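Local coordinates for protein tricorn protease (Thermoplasma acidophilum, PDB 1K32) that probably hydrolyses peptides as a serine protease, acting in protein breakdown downstream of the proteasome, with beta-propeller domains thought to gate the passage of substrates, at residues Asp425-Asp430 and Tyr475-Asp480; Phe434-Phe439 and Gln452-Tyr457; Gly390-Val395 and Ile402-Leu407. All blocks are in the same frame, centred on the assembly; numbering follows the deposited sequence.

Contact 1 (Asp425-Asp430 and Tyr475-Asp480)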
ATOM      1  N   ASP A 425      34.340  12.702  25.917  1.00 19.13           N
ATOM      2  CA  ASP A 425      33.926  12.397  24.541  1.00 20.39           C
ATOM      3  C   ASP A 425      35.079  11.676  23.810  1.00 19.37           C
ATOM      4  O   ASP A 425      36.018  12.315  23.341  1.00 18.11           O
ATOM      5  CB  ASP A 425      33.550  13.707  23.816  1.00 20.63           C
ATOM      6  CG  ASP A 425      32.902  13.476  22.449  1.00 20.93           C
ATOM      7  OD1 ASP A 425      32.471  14.472  21.819  1.00 21.84           O
ATOM      8  OD2 ASP A 425      32.824  12.316  22.001  1.00 18.45           O
ATOM      9  N   PHE A 426      35.003  10.344  23.736  1.00 19.23           N
ATOM     10  CA  PHE A 426      36.042   9.540  23.082  1.00 19.65           C
ATOM     11  C   PHE A 426      35.471   8.320  22.390  1.00 20.07           C
ATOM     12  O   PHE A 426      34.348   7.912  22.667  1.00 18.85           O
ATOM     13  CB  PHE A 426      37.116   9.083  24.084  1.00 19.44           C
ATOM     14  CG  PHE A 426      36.578   8.341  25.290  1.00 21.60           C
ATOM     15  CD1 PHE A 426      36.489   8.973  26.526  1.00 20.97           C
ATOM     16  CD2 PHE A 426      36.211   6.999  25.202  1.00 21.19           C
ATOM     17  CE1 PHE A 426      36.050   8.278  27.659  1.00 21.87           C
ATOM     18  CE2 PHE A 426      35.769   6.296  26.334  1.00 20.68           C
ATOM     19  CZ  PHE A 426      35.691   6.933  27.559  1.00 19.07           C
ATOM     20  N   THR A 427      36.263   7.731  21.499  1.00 20.67           N
ATOM     21  CA  THR A 427      35.832   6.551  20.757  1.00 22.69           C
ATOM     22  C   THR A 427      37.052   5.675  20.453  1.00 23.68           C
ATOM     23  O   THR A 427      38.180   6.160  20.432  1.00 22.23           O
ATOM     24  CB  THR A 427      35.120   6.963  19.430  1.00 21.26           C
ATOM     25  OG1 THR A 427      34.413   5.841  18.899  1.00 22.10           O
ATOM     26  CG2 THR A 427      36.131   7.459  18.385  1.00 21.07           C
ATOM     27  N   ILE A 428      36.822   4.387  20.226  1.00 22.68           N
ATOM     28  CA  ILE A 428      37.915   3.461  19.942  1.00 23.72           C
ATOM     29  C   ILE A 428      37.710   2.806  18.594  1.00 23.60           C
ATOM     30  O   ILE A 428      36.625   2.280  18.336  1.00 24.48           O
ATOM     31  CB  ILE A 428      37.975   2.332  20.994  1.00 22.02           C
ATOM     32  CG1 ILE A 428      37.865   2.925  22.394  1.00 22.19           C
ATOM     33  CG2 ILE A 428      39.278   1.541  20.838  1.00 21.80           C
ATOM     34  CD1 ILE A 428      37.730   1.892  23.475  1.00 21.84           C
ATOM     35  N   SER A 429      38.746   2.811  17.749  1.00 22.40           N
ATOM     36  CA  SER A 429      38.659   2.188  16.423  1.00 22.21           C
ATOM     37  C   SER A 429      38.358   0.697  16.549  1.00 22.91           C
ATOM     38  O   SER A 429      38.734   0.064  17.542  1.00 23.23           O
ATOM     39  CB  SER A 429      39.962   2.396  15.629  1.00 24.29           C
ATOM     40  OG  SER A 429      41.105   1.881  16.309  1.00 24.53           O
ATOM     41  N   ASP A 430      37.687   0.131  15.548  1.00 23.96           N
ATOM     42  CA  ASP A 430      37.334  -1.287  15.588  1.00 26.01           C
ATOM     43  C   ASP A 430      38.523  -2.241  15.672  1.00 26.95           C
ATOM     44  O   ASP A 430      38.389  -3.330  16.215  1.00 26.84           O
ATOM     45  CB  ASP A 430      36.475  -1.675  14.385  1.00 28.89           C
ATOM     46  CG  ASP A 430      35.034  -1.209  14.516  1.00 32.60           C
ATOM     47  OD1 ASP A 430      34.169  -1.793  13.834  1.00 34.34           O
ATOM     48  OD2 ASP A 430      34.767  -0.261  15.286  1.00 33.94           O
ATOM     49  N   TYR A 475      33.861  17.682  18.113  1.00 14.91           N
ATOM     50  CA  TYR A 475      33.400  16.640  19.002  1.00 14.51           C
ATOM     51  C   TYR A 475      32.865  15.397  18.304  1.00 13.82           C
ATOM     52  O   TYR A 475      33.001  15.240  17.088  1.00 12.73           O
ATOM     53  CB  TYR A 475      32.318  17.240  19.928  1.00 15.51           C
ATOM     54  CG  TYR A 475      31.143  17.853  19.180  1.00 17.43           C
ATOM     55  CD1 TYR A 475      29.867  17.264  19.222  1.00 17.04           C
ATOM     56  CD2 TYR A 475      31.317  18.987  18.378  1.00 17.21           C
ATOM     57  CE1 TYR A 475      28.793  17.796  18.477  1.00 15.58           C
ATOM     58  CE2 TYR A 475      30.254  19.518  17.627  1.00 16.49           C
ATOM     59  CZ  TYR A 475      29.005  18.920  17.678  1.00 18.28           C
ATOM     60  OH  TYR A 475      27.990  19.429  16.894  1.00 18.00           O
ATOM     61  N   ALA A 476      32.288  14.502  19.105  1.00 13.58           N
ATOM     62  CA  ALA A 476      31.695  13.260  18.606  1.00 15.60           C
ATOM     63  C   ALA A 476      32.513  12.452  17.582  1.00 16.58           C
ATOM     64  O   ALA A 476      31.999  12.058  16.533  1.00 16.94           O
ATOM     65  CB  ALA A 476      30.270  13.563  18.031  1.00 15.86           C
ATOM     66  N   PRO A 477      33.804  12.191  17.865  1.00 16.93           N
ATOM     67  CA  PRO A 477      34.575  11.406  16.885  1.00 15.82           C
ATOM     68  C   PRO A 477      34.028   9.979  16.720  1.00 16.10           C
ATOM     69  O   PRO A 477      33.556   9.355  17.671  1.00 14.07           O
ATOM     70  CB  PRO A 477      35.989  11.402  17.470  1.00 15.10           C
ATOM     71  CG  PRO A 477      35.731  11.488  18.982  1.00 17.16           C
ATOM     72  CD  PRO A 477      34.625  12.545  19.041  1.00 15.40           C
ATOM     73  N   ALA A 478      34.101   9.462  15.504  1.00 17.17           N
ATOM     74  CA  ALA A 478      33.643   8.108  15.225  1.00 18.19           C
ATOM     75  C   ALA A 478      34.396   7.549  14.022  1.00 18.65           C
ATOM     76  O   ALA A 478      34.411   8.174  12.956  1.00 18.57           O
ATOM     77  CB  ALA A 478      32.132   8.100  14.962  1.00 17.55           C
ATOM     78  N   PHE A 479      35.056   6.403  14.202  1.00 17.57           N
ATOM     79  CA  PHE A 479      35.787   5.759  13.108  1.00 19.78           C
ATOM     80  C   PHE A 479      34.817   4.896  12.308  1.00 19.66           C
ATOM     81  O   PHE A 479      33.811   4.461  12.835  1.00 17.78           O
ATOM     82  CB  PHE A 479      36.901   4.831  13.629  1.00 18.35           C
ATOM     83  CG  PHE A 479      38.022   5.542  14.315  1.00 17.04           C
ATOM     84  CD1 PHE A 479      38.052   5.649  15.699  1.00 19.60           C
ATOM     85  CD2 PHE A 479      39.044   6.113  13.576  1.00 17.77           C
ATOM     86  CE1 PHE A 479      39.086   6.321  16.340  1.00 18.98           C
ATOM     87  CE2 PHE A 479      40.086   6.788  14.198  1.00 19.00           C
ATOM     88  CZ  PHE A 479      40.109   6.893  15.590  1.00 19.77           C
ATOM     89  N   ASP A 480      35.111   4.665  11.034  1.00 21.65           N
ATOM     90  CA  ASP A 480      34.255   3.789  10.239  1.00 24.07           C
ATOM     91  C   ASP A 480      34.673   2.354  10.572  1.00 25.55           C
ATOM     92  O   ASP A 480      35.731   2.130  11.167  1.00 25.10           O
ATOM     93  CB  ASP A 480      34.388   4.076   8.730  1.00 25.17           C
ATOM     94  CG  ASP A 480      35.830   4.088   8.244  1.00 27.08           C
ATOM     95  OD1 ASP A 480      36.045   4.421   7.057  1.00 28.90           O
ATOM     96  OD2 ASP A 480      36.746   3.774   9.030  1.00 26.96           O
TER
HETATM   97  O   HOH W   1      32.713   9.953  20.451  1.00 35.64           O
HETATM   98  O   HOH W   2      34.454   4.843  16.553  1.00 22.10           O
HETATM   99  O   HOH W   3      36.933   1.746  13.575  1.00 36.21           O
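Thr427 lies opposite Ala478, CA to CA 6.1 Å, where strands 426-428 and 475-479 run alongside each other in the same direction. Their axes differ by 4°. No hydrogen bond joins backbone to backbone; side chains and waters bridge the gap instead. Asp425 holds its CG anti to the backbone N (chi1 -171°), which carries the carboxylate across. Its OD1 accepts the N-H of Ala476 at 2.7 Å, on the syn side and 22° out of the carboxylate plane. Its OD2 rests on Pro477 CD at 3.5 Å and shares a water with Pro477 O. Thr427 CG2 packs against Pro477 O at 3.3 Å and reaches CD1 of Phe479. Thr427 OG1 meets a second water, which accepts the N-H of Phe479. Ser429 CB sits over one face of the Phe479 ring in a CH-pi contact, 4.0 Å from the centroid, while its OG turns to Phe434 N. A third water links Asp430 N to Asp480 O. Asp430 OD1 also forms salt bridges with Arg388 and Arg619. The two strands are each the first of a four-stranded antiparallel sheet. Such side-by-side, parallel first strands of successive blades are characteristic of the inner ring of a beta propeller.

Contact 2 (Phe434-Phe439 and Gln452-Tyr457)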
ATOM      1  N   PHE A 434      43.454   2.939  17.473  1.00 22.65           N
ATOM      2  CA  PHE A 434      43.392   4.365  17.764  1.00 23.70           C
ATOM      3  C   PHE A 434      42.279   4.751  18.735  1.00 23.56           C
ATOM      4  O   PHE A 434      41.232   4.096  18.820  1.00 21.26           O
ATOM      5  CB  PHE A 434      43.184   5.179  16.474  1.00 24.62           C
ATOM      6  CG  PHE A 434      44.017   4.724  15.315  1.00 25.00           C
ATOM      7  CD1 PHE A 434      43.494   3.862  14.360  1.00 26.37           C
ATOM      8  CD2 PHE A 434      45.328   5.165  15.166  1.00 26.02           C
ATOM      9  CE1 PHE A 434      44.269   3.450  13.270  1.00 26.87           C
ATOM     10  CE2 PHE A 434      46.105   4.755  14.080  1.00 23.25           C
ATOM     11  CZ  PHE A 434      45.577   3.902  13.136  1.00 24.88           C
ATOM     12  N   ILE A 435      42.521   5.839  19.453  1.00 22.63           N
ATOM     13  CA  ILE A 435      41.554   6.376  20.393  1.00 23.39           C
ATOM     14  C   ILE A 435      41.451   7.854  20.031  1.00 23.35           C
ATOM     15  O   ILE A 435      42.431   8.596  20.113  1.00 21.80           O
ATOM     16  CB  ILE A 435      42.034   6.202  21.863  1.00 25.99           C
ATOM     17  CG1 ILE A 435      42.292   4.714  22.149  1.00 26.70           C
ATOM     18  CG2 ILE A 435      40.990   6.759  22.834  1.00 24.59           C
ATOM     19  CD1 ILE A 435      42.808   4.408  23.547  1.00 24.59           C
ATOM     20  N   ALA A 436      40.275   8.275  19.584  1.00 22.23           N
ATOM     21  CA  ALA A 436      40.063   9.671  19.222  1.00 21.52           C
ATOM     22  C   ALA A 436      39.216  10.284  20.320  1.00 20.89           C
ATOM     23  O   ALA A 436      38.261   9.664  20.788  1.00 20.25           O
ATOM     24  CB  ALA A 436      39.344   9.770  17.878  1.00 23.53           C
ATOM     25  N   TYR A 437      39.556  11.503  20.722  1.00 18.50           N
ATOM     26  CA  TYR A 437      38.829  12.168  21.791  1.00 17.86           C
ATOM     27  C   TYR A 437      38.866  13.692  21.697  1.00 19.20           C
ATOM     28  O   TYR A 437      39.826  14.270  21.175  1.00 19.74           O
ATOM     29  CB  TYR A 437      39.408  11.729  23.139  1.00 18.31           C
ATOM     30  CG  TYR A 437      40.908  11.928  23.244  1.00 15.95           C
ATOM     31  CD1 TYR A 437      41.446  13.079  23.817  1.00 18.62           C
ATOM     32  CD2 TYR A 437      41.790  10.968  22.753  1.00 19.56           C
ATOM     33  CE1 TYR A 437      42.833  13.272  23.900  1.00 17.74           C
ATOM     34  CE2 TYR A 437      43.188  11.147  22.826  1.00 17.16           C
ATOM     35  CZ  TYR A 437      43.695  12.300  23.397  1.00 19.10           C
ATOM     36  OH  TYR A 437      45.061  12.501  23.421  1.00 20.11           O
ATOM     37  N   GLY A 438      37.799  14.329  22.186  1.00 18.68           N
ATOM     38  CA  GLY A 438      37.723  15.778  22.206  1.00 18.26           C
ATOM     39  C   GLY A 438      38.597  16.281  23.348  1.00 20.12           C
ATOM     40  O   GLY A 438      38.411  15.893  24.515  1.00 21.71           O
ATOM     41  N   PHE A 439      39.550  17.147  23.021  1.00 19.85           N
ATOM     42  CA  PHE A 439      40.477  17.664  24.017  1.00 18.29           C
ATOM     43  C   PHE A 439      40.242  19.133  24.379  1.00 18.74           C
ATOM     44  O   PHE A 439      40.544  20.033  23.598  1.00 17.53           O
ATOM     45  CB  PHE A 439      41.916  17.437  23.515  1.00 18.99           C
ATOM     46  CG  PHE A 439      42.974  17.809  24.518  1.00 17.11           C
ATOM     47  CD1 PHE A 439      43.680  18.995  24.392  1.00 18.08           C
ATOM     48  CD2 PHE A 439      43.245  16.978  25.599  1.00 19.35           C
ATOM     49  CE1 PHE A 439      44.650  19.353  25.333  1.00 20.77           C
ATOM     50  CE2 PHE A 439      44.210  17.320  26.550  1.00 20.72           C
ATOM     51  CZ  PHE A 439      44.918  18.512  26.419  1.00 19.33           C
ATOM     52  N   GLN A 452      37.882  23.041  21.907  1.00 17.41           N
ATOM     53  CA  GLN A 452      37.990  21.599  21.944  1.00 18.96           C
ATOM     54  C   GLN A 452      38.444  21.112  20.577  1.00 18.36           C
ATOM     55  O   GLN A 452      37.770  21.327  19.568  1.00 19.87           O
ATOM     56  CB  GLN A 452      36.652  20.931  22.317  1.00 18.70           C
ATOM     57  CG  GLN A 452      36.777  19.407  22.485  1.00 20.21           C
ATOM     58  CD  GLN A 452      35.558  18.756  23.159  1.00 19.79           C
ATOM     59  OE1 GLN A 452      35.232  19.053  24.305  1.00 21.65           O
ATOM     60  NE2 GLN A 452      34.892  17.865  22.441  1.00 20.91           N
ATOM     61  N   ALA A 453      39.604  20.469  20.566  1.00 17.08           N
ATOM     62  CA  ALA A 453      40.176  19.908  19.363  1.00 16.58           C
ATOM     63  C   ALA A 453      40.138  18.395  19.497  1.00 17.16           C
ATOM     64  O   ALA A 453      40.175  17.864  20.602  1.00 19.37           O
ATOM     65  CB  ALA A 453      41.617  20.380  19.203  1.00 18.63           C
ATOM     66  N   ILE A 454      40.036  17.696  18.382  1.00 15.76           N
ATOM     67  CA  ILE A 454      40.036  16.249  18.422  1.00 17.74           C
ATOM     68  C   ILE A 454      41.490  15.778  18.417  1.00 16.75           C
ATOM     69  O   ILE A 454      42.287  16.238  17.607  1.00 18.69           O
ATOM     70  CB  ILE A 454      39.335  15.645  17.186  1.00 17.59           C
ATOM     71  CG1 ILE A 454      37.854  16.065  17.168  1.00 19.80           C
ATOM     72  CG2 ILE A 454      39.499  14.110  17.190  1.00 19.65           C
ATOM     73  CD1 ILE A 454      37.100  15.762  18.441  1.00 19.27           C
ATOM     74  N   HIS A 455      41.838  14.902  19.349  1.00 16.64           N
ATOM     75  CA  HIS A 455      43.190  14.334  19.402  1.00 19.34           C
ATOM     76  C   HIS A 455      43.060  12.846  19.137  1.00 19.95           C
ATOM     77  O   HIS A 455      42.065  12.232  19.518  1.00 19.04           O
ATOM     78  CB  HIS A 455      43.828  14.512  20.780  1.00 19.26           C
ATOM     79  CG  HIS A 455      44.452  15.851  20.996  1.00 19.93           C
ATOM     80  ND1 HIS A 455      44.412  16.855  20.054  1.00 21.75           N
ATOM     81  CD2 HIS A 455      45.118  16.359  22.063  1.00 21.03           C
ATOM     82  CE1 HIS A 455      45.023  17.927  20.531  1.00 21.90           C
ATOM     83  NE2 HIS A 455      45.459  17.652  21.748  1.00 23.76           N
ATOM     84  N   VAL A 456      44.059  12.263  18.487  1.00 19.05           N
ATOM     85  CA  VAL A 456      44.013  10.840  18.218  1.00 20.35           C
ATOM     86  C   VAL A 456      45.257  10.171  18.787  1.00 22.53           C
ATOM     87  O   VAL A 456      46.386  10.587  18.502  1.00 21.67           O
ATOM     88  CB  VAL A 456      43.939  10.547  16.717  1.00 18.62           C
ATOM     89  CG1 VAL A 456      43.916   9.040  16.498  1.00 19.44           C
ATOM     90  CG2 VAL A 456      42.710  11.218  16.123  1.00 21.32           C
ATOM     91  N   TYR A 457      45.034   9.142  19.599  1.00 22.37           N
ATOM     92  CA  TYR A 457      46.111   8.388  20.227  1.00 22.97           C
ATOM     93  C   TYR A 457      46.361   7.078  19.485  1.00 22.63           C
ATOM     94  O   TYR A 457      45.439   6.284  19.286  1.00 22.43           O
ATOM     95  CB  TYR A 457      45.745   8.079  21.680  1.00 26.18           C
ATOM     96  CG  TYR A 457      46.814   7.340  22.443  1.00 28.63           C
ATOM     97  CD1 TYR A 457      48.036   7.951  22.726  1.00 29.98           C
ATOM     98  CD2 TYR A 457      46.605   6.036  22.891  1.00 28.99           C
ATOM     99  CE1 TYR A 457      49.024   7.284  23.441  1.00 33.30           C
ATOM    100  CE2 TYR A 457      47.592   5.355  23.610  1.00 32.91           C
ATOM    101  CZ  TYR A 457      48.798   5.990  23.879  1.00 32.70           C
ATOM    102  OH  TYR A 457      49.787   5.333  24.572  1.00 37.43           O
TER
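Phe434-Phe439 and Gln452-Tyr457 form a buried antiparallel hairpin, the two middle strands of one propeller blade. The strand directions differ by 154°. Ile435 with Tyr457, Tyr437 with His455 and Phe439 with Ala453 are hydrogen-bonded pairs, and each gives two backbone bonds. The Tyr457 N to Ile435 O bond is 2.7 Å long. Tyr437, Phe439 and His455 form an aromatic cluster on one face of the sheet. Tyr437 has its CG between the backbone N and the carbonyl carbon (chi1 54°), and the ring leans over the partner strand. His455 CB lies over one face of this ring, 3.4 Å from Tyr437 CZ. Tyr437 OH is hydrogen-bonded to Glu416. Phe439, two residues on from Tyr437, also packs on His455. Its CB sits above the imidazole, and its ring lies at 16° to it but slid aside, with Phe439 CD1 3.5 Å from His455 NE2. On the opposite face, Ala436 CB meets Val456 CG2 at 4.1 Å. Gly438 CA takes the amide end of Gln452, with NE2 at 3.5 Å; that nitrogen bonds Asp474 O in the next blade. Ile454 CD1 packs on the same glycine. A four-stranded antiparallel sheet with such a hairpin at its middle is the standard propeller blade.

Contact 3 (Gly390-Val395 and Ile402-Leu407)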
ATOM      1  N   GLY A 390      37.893  -6.371  23.569  1.00 35.51           N
ATOM      2  CA  GLY A 390      37.932  -6.613  24.999  1.00 34.31           C
ATOM      3  C   GLY A 390      39.290  -6.727  25.671  1.00 34.77           C
ATOM      4  O   GLY A 390      39.441  -7.475  26.641  1.00 33.80           O
ATOM      5  N   LYS A 391      40.280  -5.996  25.174  1.00 33.58           N
ATOM      6  CA  LYS A 391      41.597  -6.040  25.782  1.00 33.31           C
ATOM      7  C   LYS A 391      41.829  -4.867  26.728  1.00 32.58           C
ATOM      8  O   LYS A 391      42.594  -4.981  27.684  1.00 33.43           O
ATOM      9  CB  LYS A 391      42.680  -6.073  24.706  1.00 35.33           C
ATOM     10  CG  LYS A 391      42.886  -7.456  24.118  1.00 39.57           C
ATOM     11  CD  LYS A 391      43.897  -7.437  22.984  1.00 43.14           C
ATOM     12  CE  LYS A 391      44.480  -8.825  22.754  1.00 46.54           C
ATOM     13  NZ  LYS A 391      43.417  -9.870  22.658  1.00 48.47           N
ATOM     14  N   PHE A 392      41.164  -3.744  26.482  1.00 28.68           N
ATOM     15  CA  PHE A 392      41.350  -2.593  27.353  1.00 27.00           C
ATOM     16  C   PHE A 392      40.132  -1.693  27.397  1.00 25.97           C
ATOM     17  O   PHE A 392      39.289  -1.716  26.510  1.00 23.13           O
ATOM     18  CB  PHE A 392      42.574  -1.768  26.917  1.00 25.40           C
ATOM     19  CG  PHE A 392      42.430  -1.119  25.562  1.00 25.88           C
ATOM     20  CD1 PHE A 392      42.946  -1.733  24.422  1.00 25.53           C
ATOM     21  CD2 PHE A 392      41.760   0.099  25.421  1.00 25.73           C
ATOM     22  CE1 PHE A 392      42.799  -1.149  23.160  1.00 26.06           C
ATOM     23  CE2 PHE A 392      41.604   0.695  24.164  1.00 26.78           C
ATOM     24  CZ  PHE A 392      42.125   0.071  23.028  1.00 27.83           C
ATOM     25  N   ALA A 393      40.050  -0.908  28.457  1.00 24.47           N
ATOM     26  CA  ALA A 393      38.972   0.035  28.619  1.00 24.14           C
ATOM     27  C   ALA A 393      39.593   1.419  28.548  1.00 24.49           C
ATOM     28  O   ALA A 393      40.803   1.573  28.750  1.00 23.13           O
ATOM     29  CB  ALA A 393      38.301  -0.160  29.972  1.00 23.84           C
ATOM     30  N   VAL A 394      38.762   2.412  28.237  1.00 23.57           N
ATOM     31  CA  VAL A 394      39.172   3.808  28.202  1.00 21.05           C
ATOM     32  C   VAL A 394      38.336   4.488  29.293  1.00 23.05           C
ATOM     33  O   VAL A 394      37.118   4.298  29.371  1.00 20.88           O
ATOM     34  CB  VAL A 394      38.893   4.457  26.836  1.00 21.54           C
ATOM     35  CG1 VAL A 394      39.268   5.934  26.879  1.00 20.07           C
ATOM     36  CG2 VAL A 394      39.693   3.737  25.752  1.00 18.95           C
ATOM     37  N   VAL A 395      39.001   5.271  30.132  1.00 22.34           N
ATOM     38  CA  VAL A 395      38.358   5.942  31.260  1.00 23.34           C
ATOM     39  C   VAL A 395      38.706   7.425  31.328  1.00 22.47           C
ATOM     40  O   VAL A 395      39.785   7.834  30.899  1.00 23.60           O
ATOM     41  CB  VAL A 395      38.806   5.269  32.608  1.00 24.78           C
ATOM     42  CG1 VAL A 395      38.349   6.079  33.797  1.00 22.86           C
ATOM     43  CG2 VAL A 395      38.252   3.861  32.685  1.00 25.50           C
ATOM     44  N   ILE A 402      42.439  11.187  30.455  1.00 20.25           N
ATOM     45  CA  ILE A 402      41.802  10.123  29.704  1.00 20.28           C
ATOM     46  C   ILE A 402      42.916   9.071  29.797  1.00 20.99           C
ATOM     47  O   ILE A 402      44.103   9.409  29.725  1.00 18.42           O
ATOM     48  CB  ILE A 402      41.489  10.497  28.240  1.00 18.46           C
ATOM     49  CG1 ILE A 402      40.813   9.302  27.553  1.00 19.04           C
ATOM     50  CG2 ILE A 402      42.742  10.948  27.520  1.00 19.25           C
ATOM     51  CD1 ILE A 402      40.099   9.652  26.226  1.00 22.97           C
ATOM     52  N   MET A 403      42.543   7.815  29.994  1.00 21.89           N
ATOM     53  CA  MET A 403      43.537   6.763  30.148  1.00 24.24           C
ATOM     54  C   MET A 403      42.989   5.421  29.715  1.00 24.51           C
ATOM     55  O   MET A 403      41.778   5.242  29.583  1.00 25.21           O
ATOM     56  CB  MET A 403      43.954   6.688  31.624  1.00 26.94           C
ATOM     57  CG  MET A 403      42.793   6.298  32.546  1.00 34.57           C
ATOM     58  SD  MET A 403      42.979   6.660  34.321  1.00 40.66           S
ATOM     59  CE  MET A 403      43.257   5.070  34.906  1.00 40.18           C
ATOM     60  N   THR A 404      43.890   4.482  29.464  1.00 25.68           N
ATOM     61  CA  THR A 404      43.491   3.134  29.111  1.00 27.38           C
ATOM     62  C   THR A 404      43.763   2.290  30.349  1.00 27.97           C
ATOM     63  O   THR A 404      44.590   2.648  31.190  1.00 27.97           O
ATOM     64  CB  THR A 404      44.316   2.556  27.948  1.00 27.69           C
ATOM     65  OG1 THR A 404      45.706   2.618  28.275  1.00 26.86           O
ATOM     66  CG2 THR A 404      44.053   3.323  26.665  1.00 29.10           C
ATOM     67  N   VAL A 405      43.054   1.179  30.470  1.00 28.24           N
ATOM     68  CA  VAL A 405      43.245   0.288  31.592  1.00 30.98           C
ATOM     69  C   VAL A 405      43.236  -1.131  31.056  1.00 32.40           C
ATOM     70  O   VAL A 405      42.240  -1.587  30.503  1.00 32.17           O
ATOM     71  CB  VAL A 405      42.127   0.463  32.641  1.00 32.43           C
ATOM     72  CG1 VAL A 405      42.304  -0.555  33.773  1.00 31.62           C
ATOM     73  CG2 VAL A 405      42.164   1.891  33.200  1.00 31.84           C
ATOM     74  N   ASP A 406      44.358  -1.824  31.201  1.00 35.39           N
ATOM     75  CA  ASP A 406      44.452  -3.189  30.715  1.00 37.81           C
ATOM     76  C   ASP A 406      43.381  -4.022  31.407  1.00 38.75           C
ATOM     77  O   ASP A 406      43.252  -3.980  32.631  1.00 38.39           O
ATOM     78  CB  ASP A 406      45.842  -3.750  31.002  1.00 39.21           C
ATOM     79  CG  ASP A 406      46.136  -4.993  30.195  1.00 40.90           C
ATOM     80  OD1 ASP A 406      45.509  -6.033  30.470  1.00 40.57           O
ATOM     81  OD2 ASP A 406      46.985  -4.924  29.278  1.00 42.71           O
ATOM     82  N   LEU A 407      42.594  -4.761  30.632  1.00 39.43           N
ATOM     83  CA  LEU A 407      41.532  -5.571  31.227  1.00 42.30           C
ATOM     84  C   LEU A 407      42.050  -6.900  31.768  1.00 44.14           C
ATOM     85  O   LEU A 407      41.291  -7.710  32.302  1.00 43.24           O
ATOM     86  CB  LEU A 407      40.414  -5.823  30.213  1.00 41.88           C
ATOM     87  CG  LEU A 407      39.607  -4.593  29.788  1.00 41.56           C
ATOM     88  CD1 LEU A 407      38.537  -5.008  28.808  1.00 42.93           C
ATOM     89  CD2 LEU A 407      38.982  -3.936  30.997  1.00 42.27           C
TER
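Phe392 and Thr404 meet across a beta hairpin that forms the middle of a four-stranded propeller blade. The strands 392-395 and 402-406 are antiparallel, with an angle of 155° between their directions. Ala393 with Val405 and Val395 with Met403 are the hydrogen-bonded pairs. Phe392 with Asp406 and Val394 with Thr404 are the non-hydrogen-bonded ones. Side chains alternate between the two faces. One face carries Phe392, Val394 and Thr404. Thr404 turns its methyl, not its hydroxyl, to the ring, and CG2 reaches Phe392 CD2 at 4.1 Å from an oblique direction. Val394 CG2 meets the edge of the same ring in its plane. The other methyl of Val394, CG1, packs against Ile402 CG1 at 3.8 Å, and the two side chains cross at a slant. Phe426, Ile428 and Ile435 of the following blade pack on this face. The other face carries Ala393, Val395, Met403 and Val405. Met403 CG lies between the backbone N and the carbonyl carbon (chi1 63°), close beside Val395: CG is 4.1 Å from Val395 CB. Val395 CG2 and Val405 CG2 touch more loosely at 4.4 Å. At the open end of the hairpin, away from its connecting turn, Asp387 OD2 accepts the N-H groups of both Lys391 and Phe392. Asp406 OD1 similarly accepts the N-H groups of Glu408 and Thr409. Leu407 N donates to Lys391 O, which keeps the strands together one step past the last bridge. The leucine side chain then folds back over the other segment. Its CG lies on Phe392 CA at 3.6 Å. Its CD2 meets Ala393 CB at 4.0 Å. CD1 of Leu407 rests 3.4 Å from Gly390 O.

Overall arrangement
Going from the N terminus, contact 3 comes first. It closes a short hairpin loop within the blade that runs from strand 381-386 to strand 412-417. It is complete before the other two begin. Contact 1 opens next at Asp425. Contact 2 opens and closes within the span between 430 and 475, so it sits inside contact 1. Contact 1 then closes when the chain enters the following blade at Tyr475. Contact 2 holds one blade together; contact 1 joins that blade to the next. A probable hydrogen bond from Thr427 N to Ala436 O links contacts 1 and 2. Strands 426-428 and 434-441 pack against the sheet of contact 3. Three successive blades are thus tied in series.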